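Long-range contacts in putative hydrolase (Bacteroides ovatus, PDB 4HBS), which is of unknown function but is probably a hydrolase, with a five-bladed beta-propeller fold apparently related to that of beta-fructosidases: residues W22-M27 against Y40-Y45; F316-L321 against Q351-V356. All coordinates share one frame; numbering follows the deposited sequence.

Contact 1. Residues W22-M27 against Y40-Y45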
loop_
_atom_site.group_PDB
_atom_site.type_symbol
_atom_site.label_atom_id
_atom_site.label_comp_id
_atom_site.label_asym_id
_atom_site.label_seq_id
_atom_site.Cartn_x
_atom_site.Cartn_y
_atom_site.Cartn_z
ATOM N N TRP A 22 13.533 19.164 -1.887
ATOM C CA TRP A 22 12.620 18.082 -1.474
ATOM C C TRP A 22 11.174 18.567 -1.239
ATOM O O TRP A 22 10.259 17.742 -1.221
ATOM C CB TRP A 22 13.130 17.380 -0.198
ATOM C CG TRP A 22 14.499 16.752 -0.313
ATOM C CD1 TRP A 22 15.233 16.571 -1.449
ATOM C CD2 TRP A 22 15.277 16.192 0.759
ATOM N NE1 TRP A 22 16.434 15.969 -1.150
ATOM C CE2 TRP A 22 16.493 15.732 0.200
ATOM C CE3 TRP A 22 15.069 16.039 2.146
ATOM C CZ2 TRP A 22 17.473 15.085 0.965
ATOM C CZ3 TRP A 22 16.068 15.451 2.913
ATOM C CH2 TRP A 22 17.254 14.980 2.323
ATOM N N ASN A 23 10.972 19.885 -1.041
ATOM C CA ASN A 23 9.671 20.514 -0.817
ATOM C C ASN A 23 8.894 19.822 0.340
ATOM O O ASN A 23 7.725 19.446 0.203
ATOM C CB ASN A 23 8.849 20.576 -2.119
ATOM C CG ASN A 23 7.740 21.623 -2.129
ATOM O OD1 ASN A 23 7.531 22.371 -1.157
ATOM N ND2 ASN A 23 6.935 21.632 -3.197
ATOM N N LEU A 24 9.575 19.674 1.482
ATOM C CA LEU A 24 8.995 19.130 2.705
ATOM C C LEU A 24 8.516 20.308 3.566
ATOM O O LEU A 24 9.137 21.375 3.549
ATOM C CB LEU A 24 10.022 18.272 3.480
ATOM C CG LEU A 24 10.655 17.096 2.733
ATOM C CD1 LEU A 24 11.497 16.279 3.655
ATOM C CD2 LEU A 24 9.618 16.218 2.110
ATOM N N GLU A 25 7.401 20.131 4.285
ATOM C CA GLU A 25 6.847 21.162 5.157
ATOM C C GLU A 25 6.694 20.539 6.541
ATOM O O GLU A 25 5.912 19.603 6.684
ATOM C CB GLU A 25 5.508 21.663 4.584
ATOM C CG GLU A 25 4.956 22.926 5.229
ATOM C CD GLU A 25 3.443 22.994 5.208
ATOM O OE1 GLU A 25 2.875 23.217 4.114
ATOM O OE2 GLU A 25 2.822 22.758 6.270
ATOM N N LEU A 26 7.484 20.999 7.544
ATOM C CA LEU A 26 7.437 20.431 8.897
ATOM C C LEU A 26 6.055 20.585 9.494
ATOM O O LEU A 26 5.430 21.626 9.310
ATOM C CB LEU A 26 8.470 21.106 9.814
ATOM C CG LEU A 26 8.677 20.473 11.188
ATOM C CD1 LEU A 26 9.522 19.238 11.102
ATOM C CD2 LEU A 26 9.332 21.423 12.101
HETATM N N MSE A 27 5.564 19.544 10.184
HETATM C CA MSE A 27 4.247 19.584 10.819
HETATM C C MSE A 27 4.409 19.991 12.245
HETATM O O MSE A 27 5.418 19.641 12.854
HETATM C CB MSE A 27 3.542 18.231 10.728
HETATM C CG MSE A 27 2.838 18.043 9.421
HETATM SE SE MSE A 27 1.963 16.359 9.326
HETATM C CE MSE A 27 0.497 16.706 10.452
ATOM N N TYR A 40 7.066 15.537 8.454
ATOM C CA TYR A 40 6.898 16.494 7.370
ATOM C C TYR A 40 5.845 16.070 6.410
ATOM O O TYR A 40 5.690 14.874 6.181
ATOM C CB TYR A 40 8.192 16.601 6.555
ATOM C CG TYR A 40 9.386 17.127 7.298
ATOM C CD1 TYR A 40 10.179 16.285 8.065
ATOM C CD2 TYR A 40 9.796 18.447 7.150
ATOM C CE1 TYR A 40 11.292 16.766 8.755
ATOM C CE2 TYR A 40 10.922 18.937 7.813
ATOM C CZ TYR A 40 11.672 18.091 8.611
ATOM O OH TYR A 40 12.770 18.563 9.282
ATOM N N LYS A 41 5.199 17.042 5.757
ATOM C CA LYS A 41 4.295 16.784 4.650
ATOM C C LYS A 41 5.170 16.799 3.396
ATOM O O LYS A 41 5.841 17.807 3.179
ATOM C CB LYS A 41 3.217 17.884 4.539
ATOM C CG LYS A 41 2.219 17.958 5.653
ATOM C CD LYS A 41 1.342 19.220 5.503
ATOM C CE LYS A 41 0.035 19.136 6.271
ATOM N NZ LYS A 41 -0.281 20.403 6.998
ATOM N N ASP A 42 5.207 15.735 2.587
ATOM C CA ASP A 42 6.001 15.776 1.344
ATOM C C ASP A 42 5.135 16.471 0.265
ATOM O O ASP A 42 4.258 15.834 -0.324
ATOM C CB ASP A 42 6.465 14.359 0.909
ATOM C CG ASP A 42 7.491 14.350 -0.211
ATOM O OD1 ASP A 42 7.459 15.264 -1.053
ATOM O OD2 ASP A 42 8.327 13.423 -0.239
ATOM N N LEU A 43 5.365 17.789 0.030
ATOM C CA LEU A 43 4.559 18.547 -0.929
ATOM C C LEU A 43 4.953 18.217 -2.360
ATOM O O LEU A 43 4.118 18.376 -3.253
ATOM C CB LEU A 43 4.643 20.050 -0.686
ATOM C CG LEU A 43 4.375 20.549 0.752
ATOM C CD1 LEU A 43 4.377 22.052 0.788
ATOM C CD2 LEU A 43 3.062 20.016 1.309
ATOM N N LYS A 44 6.207 17.733 -2.587
ATOM C CA LYS A 44 6.685 17.324 -3.922
ATOM C C LYS A 44 5.879 16.132 -4.410
ATOM O O LYS A 44 5.443 16.117 -5.562
ATOM C CB LYS A 44 8.182 16.948 -3.864
ATOM C CG LYS A 44 8.887 16.803 -5.197
ATOM C CD LYS A 44 10.344 16.368 -4.985
ATOM C CE LYS A 44 11.343 17.255 -5.679
ATOM N NZ LYS A 44 11.494 16.934 -7.129
ATOM N N TYR A 45 5.686 15.117 -3.525
ATOM C CA TYR A 45 4.937 13.907 -3.870
ATOM C C TYR A 45 3.462 14.202 -3.887
ATOM O O TYR A 45 2.802 13.783 -4.815
ATOM C CB TYR A 45 5.285 12.721 -2.964
ATOM C CG TYR A 45 6.466 11.967 -3.525
ATOM C CD1 TYR A 45 7.734 12.537 -3.538
ATOM C CD2 TYR A 45 6.289 10.773 -4.212
ATOM C CE1 TYR A 45 8.807 11.904 -4.158
ATOM C CE2 TYR A 45 7.348 10.143 -4.860
ATOM C CZ TYR A 45 8.605 10.724 -4.856
ATOM O OH TYR A 45 9.636 10.096 -5.529
#

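Contact 2. Residues F316-L321 against Q351-V356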
loop_
_atom_site.group_PDB
_atom_site.type_symbol
_atom_site.label_atom_id
_atom_site.label_comp_id
_atom_site.label_asym_id
_atom_site.label_seq_id
_atom_site.Cartn_x
_atom_site.Cartn_y
_atom_site.Cartn_z
ATOM N N PHE A 316 -9.688 2.816 11.807
ATOM C CA PHE A 316 -9.291 3.962 10.984
ATOM C C PHE A 316 -8.731 5.108 11.837
ATOM O O PHE A 316 -9.090 6.280 11.639
ATOM C CB PHE A 316 -10.473 4.464 10.145
ATOM C CG PHE A 316 -11.096 3.410 9.275
ATOM C CD1 PHE A 316 -10.448 2.959 8.143
ATOM C CD2 PHE A 316 -12.369 2.923 9.546
ATOM C CE1 PHE A 316 -11.058 2.045 7.284
ATOM C CE2 PHE A 316 -12.966 1.977 8.708
ATOM C CZ PHE A 316 -12.314 1.556 7.574
ATOM N N GLY A 317 -7.884 4.759 12.793
ATOM C CA GLY A 317 -7.298 5.744 13.678
ATOM C C GLY A 317 -6.266 6.560 12.943
ATOM O O GLY A 317 -5.647 6.080 11.992
ATOM N N ARG A 318 -6.117 7.807 13.346
ATOM C CA ARG A 318 -5.149 8.710 12.751
ATOM C C ARG A 318 -3.794 8.472 13.378
ATOM O O ARG A 318 -2.808 8.891 12.781
ATOM C CB ARG A 318 -5.583 10.176 12.914
ATOM C CG ARG A 318 -6.922 10.480 12.267
ATOM C CD ARG A 318 -7.319 11.946 12.318
ATOM N NE ARG A 318 -7.583 12.452 13.682
ATOM C CZ ARG A 318 -6.888 13.406 14.328
ATOM N NH1 ARG A 318 -5.821 13.975 13.761
ATOM N NH2 ARG A 318 -7.250 13.787 15.551
ATOM N N ASP A 319 -3.709 7.796 14.560
ATOM C CA ASP A 319 -2.405 7.498 15.185
ATOM C C ASP A 319 -1.665 6.382 14.415
ATOM O O ASP A 319 -2.209 5.295 14.245
ATOM C CB ASP A 319 -2.553 7.094 16.678
ATOM C CG ASP A 319 -2.915 8.217 17.653
ATOM O OD1 ASP A 319 -2.901 9.399 17.236
ATOM O OD2 ASP A 319 -3.189 7.910 18.843
ATOM N N VAL A 320 -0.441 6.682 13.921
ATOM C CA VAL A 320 0.429 5.721 13.227
ATOM C C VAL A 320 1.277 5.081 14.300
ATOM O O VAL A 320 2.030 5.794 14.964
ATOM C CB VAL A 320 1.289 6.413 12.149
ATOM C CG1 VAL A 320 2.274 5.428 11.517
ATOM C CG2 VAL A 320 0.398 7.056 11.093
ATOM N N LEU A 321 1.142 3.761 14.503
ATOM C CA LEU A 321 1.837 3.037 15.567
ATOM C C LEU A 321 3.133 2.406 15.126
ATOM O O LEU A 321 3.296 2.079 13.954
ATOM C CB LEU A 321 0.935 1.926 16.108
ATOM C CG LEU A 321 -0.453 2.354 16.539
ATOM C CD1 LEU A 321 -1.206 1.181 17.096
ATOM C CD2 LEU A 321 -0.396 3.500 17.542
ATOM N N GLN A 351 -12.483 20.301 3.826
ATOM C CA GLN A 351 -11.254 19.600 4.207
ATOM C C GLN A 351 -11.521 18.345 5.080
ATOM O O GLN A 351 -10.707 17.406 5.052
ATOM C CB GLN A 351 -10.327 20.560 4.929
ATOM C CG GLN A 351 -10.039 21.791 4.096
ATOM C CD GLN A 351 -8.822 22.527 4.523
ATOM O OE1 GLN A 351 -7.970 22.854 3.695
ATOM N NE2 GLN A 351 -8.729 22.869 5.808
ATOM N N ARG A 352 -12.647 18.322 5.852
ATOM C CA ARG A 352 -13.016 17.154 6.677
ATOM C C ARG A 352 -13.253 15.948 5.754
ATOM O O ARG A 352 -13.663 16.137 4.613
ATOM C CB ARG A 352 -14.273 17.449 7.534
ATOM C CG ARG A 352 -14.015 18.413 8.702
ATOM C CD ARG A 352 -15.033 18.311 9.858
ATOM N NE ARG A 352 -14.427 18.625 11.166
ATOM C CZ ARG A 352 -15.067 18.615 12.339
ATOM N NH1 ARG A 352 -16.364 18.309 12.401
ATOM N NH2 ARG A 352 -14.415 18.914 13.460
ATOM N N TYR A 353 -12.951 14.730 6.210
ATOM C CA TYR A 353 -13.113 13.511 5.389
ATOM C C TYR A 353 -13.655 12.373 6.252
ATOM O O TYR A 353 -13.856 12.573 7.451
ATOM C CB TYR A 353 -11.778 13.136 4.727
ATOM C CG TYR A 353 -10.678 12.841 5.713
ATOM C CD1 TYR A 353 -9.863 13.853 6.198
ATOM C CD2 TYR A 353 -10.445 11.550 6.159
ATOM C CE1 TYR A 353 -8.817 13.584 7.077
ATOM C CE2 TYR A 353 -9.435 11.274 7.076
ATOM C CZ TYR A 353 -8.623 12.296 7.535
ATOM O OH TYR A 353 -7.654 12.021 8.463
ATOM N N GLN A 354 -13.927 11.193 5.649
ATOM C CA GLN A 354 -14.498 10.060 6.387
ATOM C C GLN A 354 -13.424 9.221 7.051
ATOM O O GLN A 354 -13.349 9.224 8.279
ATOM C CB GLN A 354 -15.393 9.178 5.483
ATOM C CG GLN A 354 -16.198 8.089 6.229
ATOM C CD GLN A 354 -16.815 7.054 5.301
ATOM O OE1 GLN A 354 -16.177 6.560 4.381
ATOM N NE2 GLN A 354 -18.066 6.669 5.543
ATOM N N HIS A 355 -12.610 8.496 6.263
ATOM C CA HIS A 355 -11.607 7.571 6.795
ATOM C C HIS A 355 -10.240 7.781 6.218
ATOM O O HIS A 355 -10.100 8.109 5.050
ATOM C CB HIS A 355 -11.998 6.110 6.494
ATOM C CG HIS A 355 -13.203 5.635 7.226
ATOM N ND1 HIS A 355 -14.162 4.860 6.598
ATOM C CD2 HIS A 355 -13.584 5.849 8.507
ATOM C CE1 HIS A 355 -15.088 4.614 7.512
ATOM N NE2 HIS A 355 -14.786 5.191 8.679
ATOM N N VAL A 356 -9.234 7.516 7.029
ATOM C CA VAL A 356 -7.857 7.501 6.608
ATOM C C VAL A 356 -7.468 6.027 6.758
ATOM O O VAL A 356 -7.833 5.386 7.749
ATOM C CB VAL A 356 -6.914 8.506 7.332
ATOM C CG1 VAL A 356 -7.113 8.515 8.843
ATOM C CG2 VAL A 356 -5.466 8.237 6.973
HETATM O O HOH W 1 -10.245 8.188 10.096
#

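Contact 1. Residues W22-M27 against Y40-Y45
Leu-24, Glu-25 and Leu-26 pair with Asp-42, Lys-41 and Tyr-40 in an antiparallel beta hairpin at the outer edge of one propeller blade, the axes of residues 24-26 and 40-42 running at 157°, close to antiparallel. Glu-25 and Lys-41 form the hydrogen-bonded pair: Lys-41 N donates to Glu-25 O (2.8 Å), and Glu-25 N returns a bond to Lys-41 O at 3.0 Å. Where strand 38-42 gives way to helix 43-48, Leu-43 N still reaches back to Asn-23 O (2.9 Å).

The Tyr-40 ring carries the apolar side. In Leu-26, chi1 of -171° puts CG anti to the backbone N, and chi2 of 78° then brings CD1 over one face, 3.7 Å from the ring centroid, in a CH-pi contact. Leu-24 CD1 lies above the opposite face, toward the rim, so the ring is flanked by two leucines. The other methyl of Leu-24, CD2, packs on Asp-42 CG at 3.7 Å. On the other face of the sheet, Glu-25 and Lys-41 run side by side, but their salt bridge is long, with OE2 4.0 Å from NZ. Next to it Lys-41 CG packs on CG of the selenomethionine Met-27 (3.8 Å).

Asp-42 is the N-cap of helix 43-48: its OD1 accepts from Tyr-45 N, which comes from above the carboxylate plane, while OD2 forms a salt bridge with Arg-401. Lys-44 NZ turns to Glu-21. Strand 399-403 continues the sheet beyond Tyr-40 and Asp-42 through backbone bonds to Arg-401 and Phe-399, and Phe-403 meets the Tyr-40 ring, leaving strand 24-26 outermost.

Contact 2. Residues F316-L321 against Q351-V356
The CA atoms of Phe-316 and Val-356, 5.8 Å apart, are the nearest such pair across the two segments, where the turn before strand 319-325 passes the start of strand 356-361 and one water links the two backbones, donating to Phe-316 O at 2.7 Å and accepting a longer bond from Val-356 N.

The side chain of Phe-316 meets His-355 in a face-to-face stack, the ring centroids 3.8 Å apart and the planes only 16° from parallel. His-355 CG sits over the centre of the phenyl ring, whereas Phe-316 CD2 lies toward the rim of the imidazole. Gln-354 CG covers the other face of that imidazole, which is thus sandwiched. Val-356 O approaches the edge of the phenyl ring near its plane, 3.6 Å from CD1, and has a firmer partner in Gln-312 NE2, which also serves Gly-317 O. Farther along, the aliphatic part of Arg-318 does the packing: CG lies 4.0 Å from Val-356 CG1, and CD is 3.9 Å from Tyr-353 OH. The polar ends look elsewhere, Arg-318 NH1 to Leu-341 O and Tyr-353 OH to Pro-342 O.

An alanine in place of Phe-316 would probably leave one face of the His-355 imidazole without its stacking mate and let that ring turn more easily.

Stacking and the bridging water are the chief links here, and they act separately: the water joins backbone atoms, while the imidazole is covered on both faces. Its ND1 hydrogen-bonds a glycerol, probably from the crystallisation liquor, though such molecules often mark pockets.

How the contacts relate
Both contacts bear on the same five-stranded sheet. Contact 1 forms its outer end, strand 24-26 against 38-42, while contact 2 lies at the start of strand 356-361, the opposite edge strand, and joins it to the turn before strand 319-325 of the preceding blade. Their centres are 19 Å apart and their nearest atoms about 8 Å, so they do not touch; strands 399-403 and 371-377 lie between the two edges of the sheet. Adding N-terminal strands to a blade otherwise made of C-terminal ones is consistent with the ring closure common in propellers. The bound glycerol lies beside contact 2, not contact 1; no catalytic site is established.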